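ABC transporter substrate-binding protein (Staphylococcus aureus subsp. aureus NCTC 8325, PDB 3UN6) is of unknown function but binds zinc and probably serves as the ligand-binding component of an ABC-type import system. Local coordinates at residues 90-93 against 94-98; 196-199 against 200-204; 207-211 against 212-216; 265-268 against 269-273. All coordinates share one frame; numbering follows the deposited sequence.

How the contacts relate
All four contacts are local, each lying where a helix or strand begins or ends, and their chemistry follows their place in the fold. Contact 1 is wholly buried, its centre about 8 Å from that of the chain, and is mainly apolar packing around one helical bond beside the zinc site. Contacts 2, 3 and 4 lie farther out and are only partly buried. Contact 2 is held by main-chain bonds and a leucine pair and sends its charges to its neighbours, whereas contacts 3 and 4 use aspartate carboxylates internally. Contacts 2 and 4 meet, their centres about 12 Å apart, through helices 195-201 and 269-277. Contact 2 also touches contact 3, Glu200 being hydrogen-bonded to Thr207. Contact 1 touches none of the others.

Contact 1 of 4, residues 90-93 against 94-98; sequences ASTL and IELAM
The flat group at the heart of this turn is the peptide joining Leu93 to Ile94: Leu96 CB lies to one side of its plane and Thr92 CG2 to the other, neither squarely above it, while Ala97 CB sits near the oxygen edge. A second flat group belongs to Glu95, whose chain bends at chi2; its carboxylate OE2 is hydrogen-bonded to Thr148 OG1, while Ile294 and Val298 of helix 288-300 pack against the same side chain. Leu93 CB touches Leu96 CB at 3.8 Å, and Thr92 CG2 is equally far, 3.8 Å, from Ala97 CB. At the carbonyl end, Ala97 N donates to Leu93 O over 3.1 Å with an N-H...O angle of 166°, only slightly tilted from the carbonyl plane. Leu96 CB rests 3.6 Å from Leu93 O and Ala97 CB 3.5 Å from it, so aliphatic groups flank the acceptor while the helical bond satisfies it. Here strand 89-93, in the middle of a five-stranded sheet, passes straight into helix 94-102, with the short axes at 97° to each other, as in the alpha/beta lobes of the periplasmic-binding-protein fold, to whose clan the family belongs. Leu93 holds the N-cap position, where it can offer only its main chain, and its side chain lies about 4 Å from the bound zinc ion and about as close to the side chains of Cys220 and Cys221. With OG1 anti to the backbone N (chi1 -170°), Thr92 turns its hydroxyl toward the Leu96 side chain, and OG1 approaches Leu96 CD2 to 4.1 Å. That hydroxyl is buried with no polar partner in the model.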
loop_
_atom_site.group_PDB
_atom_site.type_symbol
_atom_site.label_atom_id
_atom_site.label_comp_id
_atom_site.label_asym_id
_atom_site.label_seq_id
_atom_site.Cartn_x
_atom_site.Cartn_y
_atom_site.Cartn_z
ATOM N N ALA A 90 3.342 -7.799 -8.123
ATOM C CA ALA A 90 3.771 -6.953 -7.031
ATOM C C ALA A 90 2.626 -6.455 -6.170
ATOM O O ALA A 90 1.485 -6.410 -6.622
ATOM C CB ALA A 90 4.487 -5.731 -7.615
ATOM N N SER A 91 2.940 -6.124 -4.913
ATOM C CA SER A 91 1.994 -5.399 -4.042
ATOM C C SER A 91 2.389 -3.943 -4.292
ATOM O O SER A 91 3.549 -3.585 -4.098
ATOM C CB SER A 91 2.170 -5.769 -2.566
ATOM O OG SER A 91 1.198 -5.115 -1.776
ATOM N N THR A 92 1.452 -3.112 -4.740
ATOM C CA THR A 92 1.792 -1.748 -5.158
ATOM C C THR A 92 0.675 -0.736 -4.965
ATOM O O THR A 92 -0.495 -1.092 -4.805
ATOM C CB THR A 92 2.249 -1.755 -6.674
ATOM O OG1 THR A 92 2.819 -0.485 -7.053
ATOM C CG2 THR A 92 1.088 -2.075 -7.592
ATOM N N LEU A 93 1.049 0.535 -4.960
ATOM C CA LEU A 93 0.081 1.624 -4.844
ATOM C C LEU A 93 -0.941 1.482 -5.995
ATOM O O LEU A 93 -0.560 1.316 -7.165
ATOM C CB LEU A 93 0.773 2.974 -4.960
ATOM C CG LEU A 93 1.890 3.240 -3.947
ATOM C CD1 LEU A 93 2.530 4.574 -4.298
ATOM C CD2 LEU A 93 1.359 3.204 -2.502
ATOM N N ILE A 94 -2.230 1.546 -5.660
ATOM C CA ILE A 94 -3.270 1.335 -6.668
ATOM C C ILE A 94 -3.284 2.432 -7.734
ATOM O O ILE A 94 -3.531 2.144 -8.902
ATOM C CB ILE A 94 -4.690 1.087 -6.012
ATOM C CG1 ILE A 94 -5.688 0.596 -7.067
ATOM C CG2 ILE A 94 -5.201 2.333 -5.264
ATOM C CD1 ILE A 94 -7.131 0.376 -6.530
ATOM N N GLU A 95 -2.974 3.679 -7.346
ATOM C CA GLU A 95 -3.011 4.798 -8.288
ATOM C C GLU A 95 -1.862 4.697 -9.255
ATOM O O GLU A 95 -2.019 5.002 -10.419
ATOM C CB GLU A 95 -2.981 6.179 -7.586
ATOM C CG GLU A 95 -4.229 6.520 -6.696
ATOM C CD GLU A 95 -4.199 5.915 -5.282
ATOM O OE1 GLU A 95 -3.232 5.189 -4.933
ATOM O OE2 GLU A 95 -5.141 6.189 -4.496
ATOM N N LEU A 96 -0.708 4.264 -8.745
ATOM C CA LEU A 96 0.531 4.090 -9.527
ATOM C C LEU A 96 0.328 3.016 -10.586
ATOM O O LEU A 96 0.717 3.180 -11.754
ATOM C CB LEU A 96 1.683 3.716 -8.583
ATOM C CG LEU A 96 3.087 3.591 -9.170
ATOM C CD1 LEU A 96 3.484 4.834 -9.988
ATOM C CD2 LEU A 96 4.104 3.300 -8.034
ATOM N N ALA A 97 -0.271 1.910 -10.157
ATOM C CA ALA A 97 -0.632 0.805 -11.051
ATOM C C ALA A 97 -1.700 1.254 -12.097
ATOM O O ALA A 97 -1.633 0.893 -13.259
ATOM C CB ALA A 97 -1.132 -0.384 -10.222
HETATM N N MSE A 98 -2.675 2.055 -11.673
HETATM C CA MSE A 98 -3.706 2.587 -12.590
HETATM C C MSE A 98 -3.090 3.495 -13.672
HETATM O O MSE A 98 -3.471 3.444 -14.831
HETATM C CB MSE A 98 -4.748 3.392 -11.802
HETATM C CG MSE A 98 -5.709 2.548 -10.982
HETATM SE SE MSE A 98 -6.642 3.536 -9.563
HETATM C CE MSE A 98 -7.599 4.786 -10.700
#

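Contact 2 of 4, residues 196-199 against 200-204; sequences GALG and EKLGK
Gly196 and Glu200 meet early in the short helix 195-201, where Glu200 N donates to Gly196 O over 3.1 Å, approaching in the carbonyl plane. Upstream, Glu193 OE1 takes up the main-chain N-H groups of both Gly196 and Ala197. The Ala197 carbonyl comes next and receives Lys201 N at 3.1 Å with a nearly straight angle of 165°; the additional reach of Glu200 N to this oxygen is weak. The Ala197 methyl group points away from 200-204 and packs on Val271, Gln274 and Ser275 of helix 269-277. Leu198 carries the main apolar contact. Its CG is anti to the backbone N (chi1 -173°), which lays the chain beside that of Leu202, the two pointing the same way, with Leu198 CD1 3.6 Å from Leu202 CG. The same two residues share the final helical bond, a short 2.6 Å from Leu202 N to Leu198 O, arriving nearly along the C=O axis. Gly199 closes the segment, its O lying 3.1 Å from Leu202 O, two acceptors brought close with no bond between them. Leu202 has by then left helical angles, and Gly203 follows with positive phi, so the helix unwinds into an exposed turn. The charged ends reach elsewhere: Glu200 OE2 binds Thr207, whereas Lys201, bent at chi4 (80°), brings NZ to Asp270 OD2 and Ser268 OG. The last turn is thus held internally by main-chain bonds and one leucine pair, while its acid and base are spent on neighbouring elements; the salt bridge to Asp270 probably helps keep the lysine charged.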
loop_
_atom_site.group_PDB
_atom_site.type_symbol
_atom_site.label_atom_id
_atom_site.label_comp_id
_atom_site.label_asym_id
_atom_site.label_seq_id
_atom_site.Cartn_x
_atom_site.Cartn_y
_atom_site.Cartn_z
ATOM N N GLY A 196 5.285 5.368 10.059
ATOM C CA GLY A 196 4.783 6.408 10.954
ATOM C C GLY A 196 5.263 6.083 12.357
ATOM O O GLY A 196 5.871 6.922 13.041
ATOM N N ALA A 197 5.009 4.844 12.781
ATOM C CA ALA A 197 5.431 4.396 14.083
ATOM C C ALA A 197 6.945 4.603 14.207
ATOM O O ALA A 197 7.429 5.014 15.257
ATOM C CB ALA A 197 5.063 2.938 14.288
ATOM N N LEU A 198 7.689 4.344 13.128
ATOM C CA LEU A 198 9.143 4.524 13.159
ATOM C C LEU A 198 9.481 6.004 13.381
ATOM O O LEU A 198 10.392 6.318 14.143
ATOM C CB LEU A 198 9.805 4.003 11.881
ATOM C CG LEU A 198 11.329 4.000 11.879
ATOM C CD1 LEU A 198 11.889 3.122 12.996
ATOM C CD2 LEU A 198 11.879 3.555 10.506
ATOM N N GLY A 199 8.736 6.904 12.737
ATOM C CA GLY A 199 8.933 8.342 12.949
ATOM C C GLY A 199 8.813 8.734 14.424
ATOM O O GLY A 199 9.564 9.583 14.922
ATOM N N GLU A 200 7.875 8.112 15.135
ATOM C CA GLU A 200 7.702 8.402 16.552
ATOM C C GLU A 200 8.890 7.901 17.342
ATOM O O GLU A 200 9.400 8.609 18.180
ATOM C CB GLU A 200 6.436 7.758 17.109
ATOM C CG GLU A 200 5.163 8.329 16.553
ATOM C CD GLU A 200 3.931 7.874 17.325
ATOM O OE1 GLU A 200 3.989 6.812 17.985
ATOM O OE2 GLU A 200 2.895 8.572 17.267
ATOM N N LYS A 201 9.309 6.664 17.065
ATOM C CA LYS A 201 10.451 6.032 17.746
ATOM C C LYS A 201 11.751 6.733 17.372
ATOM O O LYS A 201 12.492 7.167 18.236
ATOM C CB LYS A 201 10.551 4.549 17.340
ATOM C CG LYS A 201 11.558 3.660 18.143
ATOM C CD LYS A 201 11.984 2.425 17.316
ATOM C CE LYS A 201 12.564 1.265 18.149
ATOM N NZ LYS A 201 11.492 0.420 18.821
ATOM N N LEU A 202 12.038 6.817 16.075
ATOM C CA LEU A 202 13.268 7.445 15.618
ATOM C C LEU A 202 13.154 8.925 15.720
ATOM O O LEU A 202 12.690 9.609 14.802
ATOM C CB LEU A 202 13.624 7.069 14.193
ATOM C CG LEU A 202 14.256 5.707 14.010
ATOM C CD1 LEU A 202 14.667 5.561 12.546
ATOM C CD2 LEU A 202 15.449 5.544 14.923
ATOM N N GLY A 203 13.579 9.420 16.865
ATOM C CA GLY A 203 13.546 10.816 17.107
ATOM C C GLY A 203 12.146 11.345 17.330
ATOM O O GLY A 203 11.370 10.806 18.132
ATOM N N LYS A 204 11.807 12.357 16.544
ATOM C CA LYS A 204 10.630 13.139 16.782
ATOM C C LYS A 204 9.600 13.213 15.634
ATOM O O LYS A 204 9.828 13.852 14.589
ATOM C CB LYS A 204 11.153 14.526 17.175
ATOM C CG LYS A 204 12.193 14.419 18.332
ATOM C CD LYS A 204 13.083 15.642 18.545
ATOM C CE LYS A 204 14.137 15.331 19.627
ATOM N NZ LYS A 204 15.128 16.429 19.839
#

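Contact 3 of 4, residues 207-211 against 212-216; sequences TLKHG and DDVIP
Hydrogen bonds between His210 and Asp213 run in both directions. His210 N donates to Asp213 OD2 over 3.0 Å, meeting the oxygen from above the carboxylate plane, and Asp213 N returns a bond to His210 O over 2.9 Å. Chi1 of -55° sets the Asp213 carboxylate beside its own backbone N, which brings OD2 to the N-H of His210. The next carbonyl is gripped twice: Gly211 O takes Ile215 N at 2.9 Å almost head-on and Val214 N at 2.8 Å from well above its plane. Apolar contact comes from the Lys209 chain, which bends at chi2 so that Lys209 CG touches Val214 CG2 at 3.5 Å and Lys209 CE lies 3.8 Å from Asp213 CB. Charge plays a looser part, since Lys209 NZ stays 5.1 Å from Asp213 OD2, too far for a salt bridge. The segment 207-211 pairs antiparallel with strand 112-122, where Leu208 and Lys209 together face Ile120 in a classic beta bulge. Beyond it the tight turns lead the chain off the sheet: the His210 ring stacks on Trp278, Val214 packs on helix 148-159, and Ile215 touches both that helix and helix 288-300.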
loop_
_atom_site.group_PDB
_atom_site.type_symbol
_atom_site.label_atom_id
_atom_site.label_comp_id
_atom_site.label_asym_id
_atom_site.label_seq_id
_atom_site.Cartn_x
_atom_site.Cartn_y
_atom_site.Cartn_z
ATOM N N THR A 207 1.812 11.329 15.598
ATOM C CA THR A 207 0.713 10.828 14.774
ATOM C C THR A 207 -0.440 11.806 14.842
ATOM O O THR A 207 -1.043 11.989 15.900
ATOM C CB THR A 207 0.222 9.454 15.226
ATOM O OG1 THR A 207 1.319 8.532 15.212
ATOM C CG2 THR A 207 -0.892 8.941 14.282
ATOM N N LEU A 208 -0.731 12.458 13.727
ATOM C CA LEU A 208 -1.817 13.433 13.692
ATOM C C LEU A 208 -3.150 12.798 13.347
ATOM O O LEU A 208 -4.168 13.184 13.902
ATOM C CB LEU A 208 -1.516 14.540 12.696
ATOM C CG LEU A 208 -0.307 15.406 13.038
ATOM C CD1 LEU A 208 -0.047 16.364 11.907
ATOM C CD2 LEU A 208 -0.570 16.134 14.335
ATOM N N LYS A 209 -3.143 11.802 12.463
ATOM C CA LYS A 209 -4.389 11.214 12.010
ATOM C C LYS A 209 -4.157 9.835 11.393
ATOM O O LYS A 209 -3.100 9.578 10.813
ATOM C CB LYS A 209 -4.943 12.160 10.925
ATOM C CG LYS A 209 -6.411 12.368 10.907
ATOM C CD LYS A 209 -6.841 13.176 12.089
ATOM C CE LYS A 209 -8.315 13.485 12.049
ATOM N NZ LYS A 209 -8.754 14.141 13.324
ATOM N N HIS A 210 -5.109 8.928 11.570
ATOM C CA HIS A 210 -5.072 7.671 10.856
ATOM C C HIS A 210 -5.901 7.864 9.577
ATOM O O HIS A 210 -6.811 8.679 9.540
ATOM C CB HIS A 210 -5.566 6.504 11.723
ATOM C CG HIS A 210 -4.523 5.997 12.666
ATOM N ND1 HIS A 210 -4.486 6.340 13.998
ATOM C CD2 HIS A 210 -3.434 5.222 12.447
ATOM C CE1 HIS A 210 -3.437 5.777 14.567
ATOM N NE2 HIS A 210 -2.781 5.093 13.647
ATOM N N GLY A 211 -5.562 7.143 8.518
ATOM C CA GLY A 211 -6.306 7.258 7.260
ATOM C C GLY A 211 -7.796 7.089 7.483
ATOM O O GLY A 211 -8.602 7.807 6.896
ATOM N N ASP A 212 -8.123 6.157 8.378
ATOM C CA ASP A 212 -9.484 5.814 8.775
ATOM C C ASP A 212 -10.322 7.031 9.154
ATOM O O ASP A 212 -11.528 7.059 8.913
ATOM C CB ASP A 212 -9.479 4.934 10.043
ATOM C CG ASP A 212 -8.397 3.855 10.049
ATOM O OD1 ASP A 212 -8.658 2.792 10.652
ATOM O OD2 ASP A 212 -7.294 4.053 9.481
ATOM N N ASP A 213 -9.669 8.010 9.774
ATOM C CA ASP A 213 -10.312 9.222 10.261
ATOM C C ASP A 213 -10.544 10.240 9.172
ATOM O O ASP A 213 -11.220 11.244 9.409
ATOM C CB ASP A 213 -9.400 9.942 11.279
ATOM C CG ASP A 213 -8.958 9.062 12.432
ATOM O OD1 ASP A 213 -9.778 8.263 12.891
ATOM O OD2 ASP A 213 -7.780 9.201 12.896
ATOM N N VAL A 214 -9.938 10.021 8.010
ATOM C CA VAL A 214 -9.971 10.988 6.930
ATOM C C VAL A 214 -10.798 10.471 5.769
ATOM O O VAL A 214 -11.731 11.127 5.345
ATOM C CB VAL A 214 -8.552 11.276 6.482
ATOM C CG1 VAL A 214 -8.542 12.297 5.414
ATOM C CG2 VAL A 214 -7.731 11.742 7.681
ATOM N N ILE A 215 -10.413 9.329 5.210
ATOM C CA ILE A 215 -11.221 8.697 4.162
ATOM C C ILE A 215 -11.372 7.244 4.595
ATOM O O ILE A 215 -10.487 6.432 4.371
ATOM C CB ILE A 215 -10.595 8.751 2.727
ATOM C CG1 ILE A 215 -10.191 10.158 2.335
ATOM C CG2 ILE A 215 -11.607 8.253 1.709
ATOM C CD1 ILE A 215 -9.387 10.231 0.985
ATOM N N PRO A 216 -12.495 6.914 5.228
ATOM C CA PRO A 216 -12.703 5.554 5.691
ATOM C C PRO A 216 -12.511 4.479 4.619
ATOM O O PRO A 216 -13.093 4.555 3.536
ATOM C CB PRO A 216 -14.147 5.575 6.167
ATOM C CG PRO A 216 -14.361 6.994 6.586
ATOM C CD PRO A 216 -13.619 7.791 5.584
#

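Contact 4 of 4, residues 265-268 against 269-273; sequences FKQS and RDVLT. With PO4 (phosphate ion), chain D.
Ser268 and Asp270 make the polar part of this helix start: Ser268 OG donates to Asp270 OD2 over 2.6 Å, from above the carboxylate plane. Each side chain has its terminal group between the backbone N and the carbonyl carbon (chi1 52° for Ser268, 59° for Asp270), which brings hydroxyl and acid together. Ser268 is the N-cap residue, and its carbonyl accepts the first helical bond, Leu272 N to Ser268 O at 3.1 Å. Leu272 also supplies the apolar part. Its CG sits 3.6 Å from Gln267 CB, and its CD2 meets the edge of the Phe265 ring, 4.0 Å from Phe265 CD2, the two side chains crossing at about a right angle. In the next shell, Lys201 NZ of helix 195-201 binds both Ser268 OG and, as a salt bridge, Asp270 OD2, while Arg269 O is held from opposite faces by Thr273 N and by Thr273 OG1, the latter at 2.7 Å. Lys266 centres an inverse gamma turn, and its side chain, pointing away from the helix, reaches a phosphate ion, Lys266 NZ binding O1 at 3.0 Å; this ion, probably from the crystallisation liquor, is also held by Lys71. The turn links helix 254-264 to helix 269-277. Arg269 ties the new helix back to Asp259 of the preceding one by a salt bridge, Phe265 packs on Pro43, and Gln267 and Val271 lie against helix 195-201 and Pro194.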
loop_
_atom_site.group_PDB
_atom_site.type_symbol
_atom_site.label_atom_id
_atom_site.label_comp_id
_atom_site.label_asym_id
_atom_site.label_seq_id
_atom_site.Cartn_x
_atom_site.Cartn_y
_atom_site.Cartn_z
ATOM N N PHE A 265 10.509 -8.029 8.486
ATOM C CA PHE A 265 10.886 -6.622 8.434
ATOM C C PHE A 265 11.964 -6.177 9.424
ATOM O O PHE A 265 12.037 -6.662 10.563
ATOM C CB PHE A 265 9.648 -5.729 8.592
ATOM C CG PHE A 265 8.556 -5.998 7.605
ATOM C CD1 PHE A 265 8.803 -6.640 6.393
ATOM C CD2 PHE A 265 7.296 -5.490 7.828
ATOM C CE1 PHE A 265 7.788 -6.849 5.486
ATOM C CE2 PHE A 265 6.276 -5.686 6.910
ATOM C CZ PHE A 265 6.522 -6.361 5.740
ATOM N N LYS A 266 12.788 -5.228 8.972
ATOM C CA LYS A 266 13.812 -4.619 9.805
ATOM C C LYS A 266 13.174 -3.570 10.722
ATOM O O LYS A 266 13.426 -2.363 10.582
ATOM C CB LYS A 266 14.934 -3.971 8.962
ATOM C CG LYS A 266 15.866 -4.970 8.306
ATOM C CD LYS A 266 17.014 -4.308 7.548
ATOM C CE LYS A 266 16.508 -3.546 6.320
ATOM N NZ LYS A 266 17.595 -2.956 5.475
ATOM N N GLN A 267 12.353 -4.045 11.655
ATOM C CA GLN A 267 11.696 -3.205 12.638
ATOM C C GLN A 267 11.572 -4.010 13.918
ATOM O O GLN A 267 11.551 -5.243 13.890
ATOM C CB GLN A 267 10.269 -2.815 12.177
ATOM C CG GLN A 267 10.189 -2.157 10.781
ATOM C CD GLN A 267 10.881 -0.809 10.719
ATOM O OE1 GLN A 267 11.206 -0.223 11.751
ATOM N NE2 GLN A 267 11.097 -0.301 9.498
ATOM N N SER A 268 11.471 -3.312 15.032
ATOM C CA SER A 268 11.286 -3.978 16.314
ATOM C C SER A 268 9.821 -4.409 16.488
ATOM O O SER A 268 8.919 -3.961 15.761
ATOM C CB SER A 268 11.678 -3.050 17.451
ATOM O OG SER A 268 11.019 -1.817 17.318
ATOM N N ARG A 269 9.578 -5.248 17.503
ATOM C CA ARG A 269 8.252 -5.763 17.774
ATOM C C ARG A 269 7.300 -4.638 18.228
ATOM O O ARG A 269 6.114 -4.637 17.884
ATOM C CB ARG A 269 8.333 -6.879 18.822
ATOM C CG ARG A 269 7.034 -7.614 18.996
ATOM C CD ARG A 269 7.096 -8.742 20.031
ATOM N NE ARG A 269 5.803 -9.420 20.006
ATOM C CZ ARG A 269 5.461 -10.371 19.145
ATOM N NH1 ARG A 269 6.330 -10.828 18.238
ATOM N NH2 ARG A 269 4.239 -10.876 19.187
ATOM N N ASP A 270 7.808 -3.673 18.985
ATOM C CA ASP A 270 6.924 -2.589 19.421
ATOM C C ASP A 270 6.434 -1.751 18.245
ATOM O O ASP A 270 5.274 -1.402 18.209
ATOM C CB ASP A 270 7.557 -1.719 20.497
ATOM C CG ASP A 270 8.846 -1.076 20.053
ATOM O OD1 ASP A 270 9.623 -0.657 20.943
ATOM O OD2 ASP A 270 9.096 -0.992 18.830
ATOM N N VAL A 271 7.324 -1.415 17.311
ATOM C CA VAL A 271 6.938 -0.681 16.105
ATOM C C VAL A 271 5.948 -1.482 15.254
ATOM O O VAL A 271 5.020 -0.906 14.709
ATOM C CB VAL A 271 8.171 -0.288 15.254
ATOM C CG1 VAL A 271 7.788 0.072 13.785
ATOM C CG2 VAL A 271 8.918 0.852 15.944
ATOM N N LEU A 272 6.127 -2.804 15.171
ATOM C CA LEU A 272 5.274 -3.636 14.317
ATOM C C LEU A 272 3.923 -3.992 14.976
ATOM O O LEU A 272 2.937 -4.228 14.266
ATOM C CB LEU A 272 6.033 -4.880 13.833
ATOM C CG LEU A 272 7.197 -4.549 12.879
ATOM C CD1 LEU A 272 8.085 -5.762 12.719
ATOM C CD2 LEU A 272 6.687 -4.034 11.505
ATOM N N THR A 273 3.884 -4.004 16.311
ATOM C CA THR A 273 2.625 -4.211 17.040
ATOM C C THR A 273 1.735 -2.994 16.791
ATOM O O THR A 273 0.561 -3.129 16.456
ATOM C CB THR A 273 2.872 -4.418 18.527
ATOM O OG1 THR A 273 3.671 -5.594 18.683
ATOM C CG2 THR A 273 1.549 -4.615 19.273
HETATM P P PO4 D . 19.006 -5.950 3.502
HETATM O O1 PO4 D . 19.222 -5.468 4.918
HETATM O O2 PO4 D . 18.149 -7.189 3.525
HETATM O O3 PO4 D . 18.297 -4.887 2.704
HETATM O O4 PO4 D . 20.350 -6.282 2.899
#